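Local coordinates for protein uncharacterized CBS domain-containing proteins (Corynebacterium glutamicum, PDB 2P3H) that is of unknown function but may bind flavin adenine dinucleotide, being a probable membrane protein of the UPF0053 family, with this chain its transporter-associated CorC_HlyC domain, at residues F46-A51 / I59-D64. Residues are numbered along the deposited sequence; the frame is centred on the assembly and turned at random.
Sequences FDHANA and IEIPLD. With EDO (1,2-ethanediol), chain M.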
loop_
_atom_site.group_PDB
_atom_site.type_symbol
_atom_site.label_atom_id
_atom_site.label_comp_id
_atom_site.label_asym_id
_atom_site.label_seq_id
_atom_site.Cartn_x
_atom_site.Cartn_y
_atom_site.Cartn_z
ATOM N N PHE A 46 -7.362 -4.759 5.068
ATOM C CA PHE A 46 -8.347 -5.708 5.578
ATOM C C PHE A 46 -8.849 -6.641 4.489
ATOM O O PHE A 46 -9.006 -7.847 4.716
ATOM C CB PHE A 46 -9.545 -4.992 6.223
ATOM C CG PHE A 46 -9.287 -4.500 7.624
ATOM C CD1 PHE A 46 -9.046 -5.398 8.664
ATOM C CD2 PHE A 46 -9.339 -3.133 7.921
ATOM C CE1 PHE A 46 -8.833 -4.937 9.980
ATOM C CE2 PHE A 46 -9.118 -2.660 9.230
ATOM C CZ PHE A 46 -8.875 -3.577 10.264
ATOM N N ASP A 47 -9.117 -6.084 3.310
ATOM C CA ASP A 47 -9.585 -6.901 2.199
ATOM C C ASP A 47 -8.551 -7.977 1.798
ATOM O O ASP A 47 -8.907 -9.153 1.641
ATOM C CB ASP A 47 -9.955 -6.000 1.027
ATOM C CG ASP A 47 -10.633 -6.760 -0.094
ATOM O OD1 ASP A 47 -11.867 -6.775 -0.140
ATOM O OD2 ASP A 47 -9.915 -7.359 -0.903
ATOM N N HIS A 48 -7.285 -7.577 1.658
ATOM C CA HIS A 48 -6.165 -8.468 1.274
ATOM C C HIS A 48 -5.869 -9.554 2.327
ATOM O O HIS A 48 -5.740 -10.743 1.996
ATOM C CB HIS A 48 -4.900 -7.626 1.018
ATOM C CG HIS A 48 -3.750 -8.399 0.436
ATOM N ND1 HIS A 48 -3.505 -8.454 -0.923
ATOM C CD2 HIS A 48 -2.793 -9.161 1.023
ATOM C CE1 HIS A 48 -2.443 -9.212 -1.145
ATOM N NE2 HIS A 48 -1.995 -9.654 0.017
ATOM N N ALA A 49 -5.750 -9.148 3.591
ATOM C CA ALA A 49 -5.449 -10.089 4.671
ATOM C C ALA A 49 -6.633 -10.954 5.029
ATOM O O ALA A 49 -6.448 -12.060 5.543
ATOM C CB ALA A 49 -4.941 -9.346 5.905
ATOM N N ASN A 50 -7.852 -10.471 4.750
ATOM C CA ASN A 50 -9.094 -11.102 5.218
ATOM C C ASN A 50 -8.991 -11.620 6.667
ATOM O O ASN A 50 -9.413 -12.741 7.004
ATOM C CB ASN A 50 -9.579 -12.199 4.236
ATOM C CG ASN A 50 -10.992 -12.706 4.553
ATOM O OD1 ASN A 50 -11.819 -11.992 5.137
ATOM N ND2 ASN A 50 -11.274 -13.950 4.163
ATOM N N ALA A 51 -8.417 -10.777 7.517
ATOM C CA ALA A 51 -8.163 -11.089 8.909
ATOM C C ALA A 51 -7.967 -9.763 9.644
ATOM O O ALA A 51 -7.759 -8.720 9.006
ATOM C CB ALA A 51 -6.884 -11.955 9.025
ATOM N N ILE A 59 2.384 -6.742 5.228
ATOM C CA ILE A 59 1.519 -7.208 4.162
ATOM C C ILE A 59 2.161 -6.705 2.883
ATOM O O ILE A 59 2.484 -5.542 2.786
ATOM C CB ILE A 59 0.098 -6.621 4.285
ATOM C CG1 ILE A 59 -0.601 -7.166 5.539
ATOM C CG2 ILE A 59 -0.748 -6.946 3.058
ATOM C CD1 ILE A 59 -0.463 -6.248 6.716
ATOM N N GLU A 60 2.335 -7.589 1.918
ATOM C CA GLU A 60 2.916 -7.183 0.645
ATOM C C GLU A 60 1.874 -7.239 -0.484
ATOM O O GLU A 60 1.230 -8.246 -0.689
ATOM C CB GLU A 60 4.189 -7.998 0.349
ATOM C CG GLU A 60 5.336 -7.627 1.380
ATOM C CD GLU A 60 6.668 -8.352 1.180
ATOM O OE1 GLU A 60 6.807 -9.153 0.194
ATOM O OE2 GLU A 60 7.595 -8.110 2.031
ATOM N N ILE A 61 1.695 -6.128 -1.190
ATOM C CA ILE A 61 0.665 -6.012 -2.236
ATOM C C ILE A 61 1.332 -5.671 -3.587
ATOM O O ILE A 61 2.084 -4.683 -3.700
ATOM C CB ILE A 61 -0.392 -4.911 -1.864
ATOM C CG1 ILE A 61 -0.975 -5.256 -0.473
ATOM C CG2 ILE A 61 -1.471 -4.746 -2.972
ATOM C CD1 ILE A 61 -2.199 -4.535 -0.034
ATOM N N PRO A 62 1.043 -6.472 -4.612
ATOM C CA PRO A 62 1.535 -6.175 -5.969
ATOM C C PRO A 62 0.867 -4.932 -6.536
ATOM O O PRO A 62 -0.345 -4.732 -6.341
ATOM C CB PRO A 62 1.100 -7.402 -6.786
ATOM C CG PRO A 62 0.788 -8.472 -5.769
ATOM C CD PRO A 62 0.270 -7.730 -4.558
ATOM N N LEU A 63 1.662 -4.137 -7.233
ATOM C CA LEU A 63 1.225 -2.869 -7.835
ATOM C C LEU A 63 0.859 -3.146 -9.301
ATOM O O LEU A 63 1.374 -4.093 -9.910
ATOM C CB LEU A 63 2.355 -1.863 -7.747
ATOM C CG LEU A 63 2.626 -1.547 -6.269
ATOM C CD1 LEU A 63 3.910 -0.801 -6.120
ATOM C CD2 LEU A 63 1.449 -0.772 -5.709
ATOM N N ASP A 64 -0.051 -2.351 -9.852
ATOM C CA ASP A 64 -0.465 -2.573 -11.228
ATOM C C ASP A 64 0.676 -2.232 -12.164
ATOM O O ASP A 64 1.394 -1.241 -11.956
ATOM C CB ASP A 64 -1.654 -1.673 -11.589
ATOM C CG ASP A 64 -2.969 -2.152 -10.985
ATOM O OD1 ASP A 64 -3.001 -3.174 -10.237
ATOM O OD2 ASP A 64 -3.978 -1.499 -11.285
HETATM C C1 EDO M . -12.268 -7.269 4.745
HETATM O O1 EDO M . -13.504 -6.559 4.814
HETATM C C2 EDO M . -12.471 -8.627 4.096
HETATM O O2 EDO M . -12.881 -9.537 5.119
HETATM O O HOH W 1 0.335 -11.202 0.114
#
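H48, in the last turn of helix 41-49, faces I61 on strand 58-62 with their CA atoms 8.1 Å apart, the strand being the outermost at its side of the antiparallel sheet. The H48 imidazole does nearly all the bridging. With CG anti to the backbone N (chi1 -172°), the ring reaches from the helix toward the strand, its side chain running past those of I59 and I61 in the opposite sense. CG1 of I61 sits over one ring face in a CH-pi contact, 4.2 Å from the centroid and 13° off the normal, while its CD1 comes up to CG of H48. I59 adds a second aliphatic touch: its CG2 methyl approaches CD2 of the imidazole obliquely at 3.6 Å. Between these two isoleucines the chain turns E60 outward, its carboxylate salt-bridged to R82 on strand 80-89, but leaves the E60 carbonyl near the histidine. A water in the ring plane bonds to NE2 of H48 at 2.8 Å and donates to O of E60 at 3.2 Å. Deeper in, I59 and I61 also pack on L45, tying the helix to the sheet. Where the helix ends, N50 has positive phi, and its OD1 accepts a bond from O2 of a 1,2-ethanediol probably left from crystallisation. The contact thus grades from buried isoleucines to an exposed histidine, aliphatic over one face of the imidazole and polar at NE2, where water rather than a direct bond links helix to strand backbone.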